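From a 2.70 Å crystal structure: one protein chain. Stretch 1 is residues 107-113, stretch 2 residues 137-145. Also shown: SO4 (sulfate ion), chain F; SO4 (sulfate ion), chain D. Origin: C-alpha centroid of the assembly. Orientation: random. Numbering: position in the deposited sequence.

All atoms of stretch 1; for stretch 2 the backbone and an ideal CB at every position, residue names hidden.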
# COMPACT_ATOMS: atom_id res chain seq x y z
N LEU A 107 24.74 -27.22 -19.06
CA LEU A 107 24.18 -26.77 -17.80
C LEU A 107 24.26 -27.88 -16.79
O LEU A 107 23.91 -29.02 -17.10
CB LEU A 107 22.73 -26.32 -17.99
CG LEU A 107 21.95 -25.84 -16.74
CD1 LEU A 107 22.71 -24.75 -16.01
CD2 LEU A 107 20.56 -25.34 -17.10
N ALA A 108 24.76 -27.56 -15.59
CA ALA A 108 24.78 -28.49 -14.46
C ALA A 108 24.00 -27.88 -13.30
O ALA A 108 24.00 -26.66 -13.13
CB ALA A 108 26.19 -28.81 -14.05
N ILE A 109 23.38 -28.74 -12.50
CA ILE A 109 22.52 -28.35 -11.39
C ILE A 109 22.85 -29.11 -10.13
O ILE A 109 22.98 -30.33 -10.15
CB ILE A 109 21.07 -28.63 -11.70
CG1 ILE A 109 20.67 -28.00 -13.02
CG2 ILE A 109 20.17 -28.16 -10.56
CD1 ILE A 109 19.48 -28.66 -13.59
N GLY A 110 23.00 -28.40 -9.02
CA GLY A 110 23.22 -29.06 -7.74
C GLY A 110 22.34 -28.46 -6.67
O GLY A 110 22.02 -27.26 -6.72
N ARG A 111 21.90 -29.27 -5.72
CA ARG A 111 21.04 -28.72 -4.68
C ARG A 111 21.62 -29.11 -3.34
O ARG A 111 22.42 -30.03 -3.27
CB ARG A 111 19.61 -29.25 -4.79
CG ARG A 111 19.61 -30.71 -4.94
CD ARG A 111 18.32 -31.34 -4.56
NE ARG A 111 18.45 -32.77 -4.84
CZ ARG A 111 17.43 -33.61 -4.94
NH1 ARG A 111 16.19 -33.14 -4.81
NH2 ARG A 111 17.64 -34.90 -5.21
N ALA A 112 21.16 -28.45 -2.28
CA ALA A 112 21.54 -28.76 -0.91
C ALA A 112 20.57 -28.05 0.03
O ALA A 112 19.96 -27.06 -0.35
CB ALA A 112 22.97 -28.34 -0.63
N HIS A 113 20.46 -28.56 1.26
CA HIS A 113 19.54 -28.05 2.29
C HIS A 113 20.36 -27.72 3.51
O HIS A 113 21.56 -28.03 3.57
CB HIS A 113 18.49 -29.10 2.64
CG HIS A 113 17.74 -29.59 1.44
ND1 HIS A 113 16.43 -29.25 1.18
CD2 HIS A 113 18.16 -30.34 0.40
CE1 HIS A 113 16.06 -29.80 0.04
NE2 HIS A 113 17.09 -30.46 -0.46
N UNK A 137 28.49 -28.21 -0.61
CA UNK A 137 27.79 -29.46 -0.86
C UNK A 137 27.05 -29.47 -2.19
O UNK A 137 27.20 -30.39 -2.97
CB UNK A 137 26.80 -29.74 0.28
N UNK A 138 26.25 -28.44 -2.45
CA UNK A 138 25.52 -28.40 -3.70
C UNK A 138 26.47 -28.37 -4.91
O UNK A 138 26.19 -29.01 -5.93
CB UNK A 138 24.59 -27.18 -3.72
N UNK A 139 27.58 -27.64 -4.79
CA UNK A 139 28.60 -27.61 -5.82
C UNK A 139 29.06 -29.02 -6.17
O UNK A 139 29.09 -29.41 -7.34
CB UNK A 139 29.79 -26.76 -5.37
N UNK A 140 29.44 -29.77 -5.14
CA UNK A 140 29.83 -31.15 -5.30
C UNK A 140 28.76 -31.99 -6.00
O UNK A 140 29.05 -32.79 -6.87
CB UNK A 140 30.15 -31.75 -3.93
N UNK A 141 27.52 -31.84 -5.56
CA UNK A 141 26.42 -32.61 -6.14
C UNK A 141 26.22 -32.30 -7.62
O UNK A 141 25.73 -33.13 -8.37
CB UNK A 141 25.12 -32.33 -5.37
N UNK A 142 26.61 -31.10 -8.02
CA UNK A 142 26.52 -30.69 -9.42
C UNK A 142 27.67 -31.27 -10.24
O UNK A 142 27.65 -31.22 -11.47
CB UNK A 142 26.52 -29.16 -9.53
N UNK A 143 28.66 -31.83 -9.55
CA UNK A 143 29.87 -32.32 -10.19
C UNK A 143 30.68 -31.15 -10.69
O UNK A 143 31.13 -31.14 -11.83
CB UNK A 143 29.54 -33.28 -11.34
N UNK A 144 30.87 -30.16 -9.82
CA UNK A 144 31.62 -28.95 -10.11
C UNK A 144 32.69 -28.70 -9.06
O UNK A 144 32.37 -28.59 -7.87
CB UNK A 144 30.68 -27.75 -10.20
N UNK A 145 33.95 -28.55 -9.46
CA UNK A 145 35.00 -28.31 -8.47
C UNK A 145 35.62 -26.92 -8.66
O UNK A 145 36.05 -26.30 -7.69
CB UNK A 145 36.08 -29.39 -8.57
S SO4 F . 22.21 -31.79 1.74
O1 SO4 F . 23.68 -31.86 1.73
O2 SO4 F . 21.64 -32.70 2.74
O3 SO4 F . 21.82 -30.43 2.10
O4 SO4 F . 21.71 -32.15 0.41
S SO4 D . 21.26 -35.55 -5.43
O1 SO4 D . 21.48 -36.41 -4.26
O2 SO4 D . 22.49 -35.38 -6.23
O3 SO4 D . 20.20 -36.13 -6.25
O4 SO4 D . 20.88 -34.22 -4.92

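Stretch 2 begins within a helix that starts earlier in the chain and runs roughly antiparallel to strand 107-113, at 143° between N-to-C directions and with only 5.9 Å between the axes at closest approach.

At position 137, CA-to-CB points toward the strand, and the ideal CB lies 4.2 Å from A112 CB. Beyond it are the carbonyl oxygen of H113 and the chain F sulfate, so a long donor, lysine or arginine, would suit, and the anion favours positive charge. The residue is R137. Its NH1 donates to H113 O at 2.9 Å and also to sulfate O1, with 2.7 Å between R137 NH1 and that oxygen. The same sulfate accepts a very short bond from H113 N to its O3 (2.5 Å), so the anion bridges helix and strand.

Position 138 faces the strand directly: its ideal CB is 3.6 Å from R111 C and 3.7 Å from A112 CB. A small residue, alanine, serine or glycine, is indicated. It is A138, whose CB packs on A112 CB at 3.7 Å. The backbones also touch, through CA-H...O contacts from G110 CA to A138 O and from A138 CA to R111 O, both 3.5 Å. An ideal CB on G110 would lie 2.1 Å from A138 O, a clash; the bare glycine admits the helix here.

Positions 139 and 140 point away from the strand, which therefore sets no preference. They are M139, present as selenomethionine, and A140.

At position 141 the CB again points toward the strand, 4.1 Å from R111 O, and a small or modest side chain would suit. A141 places only its methyl there. A water O lies 3.2 Å from A141 O and 2.8 Å from I109 O and can donate to either; with more acceptors in reach than it has protons, the two bonds need not be made together.

Position 142 is tightly confined, its CA 4.0 Å from G110 CA and its ideal CB 3.6 Å from G110 N. Alanine, glycine or perhaps serine could be expected; A142 is found.

Position 143 points sideways, and its phi of 70° favours glycine, with asparagine a lesser possibility. G143 completes a Schellman motif, its N bonding to A140 O at 2.9 Å while the next residue's N reaches M139 O.

Position 144 points toward the strand from farther off, leaving space for a branched aliphatic or another apolar chain to reach A108. I144 does so with CD1, 4.5 Å from A108 CB.

Position 145 is out of reach and unconstrained by the strand; it is T145.

Stretch 2 137-145: RAMAAAGIT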
# COMPACT_ATOMS: atom_id res chain seq x y z
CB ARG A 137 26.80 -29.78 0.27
CG ARG A 137 27.44 -30.45 1.47
CD ARG A 137 26.42 -30.80 2.53
NE ARG A 137 26.24 -29.69 3.45
CZ ARG A 137 25.06 -29.20 3.80
NH1 ARG A 137 23.95 -29.72 3.29
NH2 ARG A 137 25.00 -28.18 4.64
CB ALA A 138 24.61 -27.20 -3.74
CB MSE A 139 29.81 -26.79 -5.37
CG MSE A 139 29.71 -25.31 -5.68
SE MSE A 139 31.34 -24.42 -5.14
CE MSE A 139 32.53 -25.15 -6.48
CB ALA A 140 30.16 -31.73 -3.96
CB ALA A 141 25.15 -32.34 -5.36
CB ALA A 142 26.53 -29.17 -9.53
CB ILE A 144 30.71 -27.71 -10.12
CG1 ILE A 144 29.74 -27.72 -11.29
CG2 ILE A 144 31.53 -26.44 -10.17
CD1 ILE A 144 28.85 -26.47 -11.32
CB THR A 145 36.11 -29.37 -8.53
OG1 THR A 145 36.49 -29.57 -9.89
CG2 THR A 145 35.60 -30.69 -7.95
O HOH W 1 22.77 -33.10 -9.55
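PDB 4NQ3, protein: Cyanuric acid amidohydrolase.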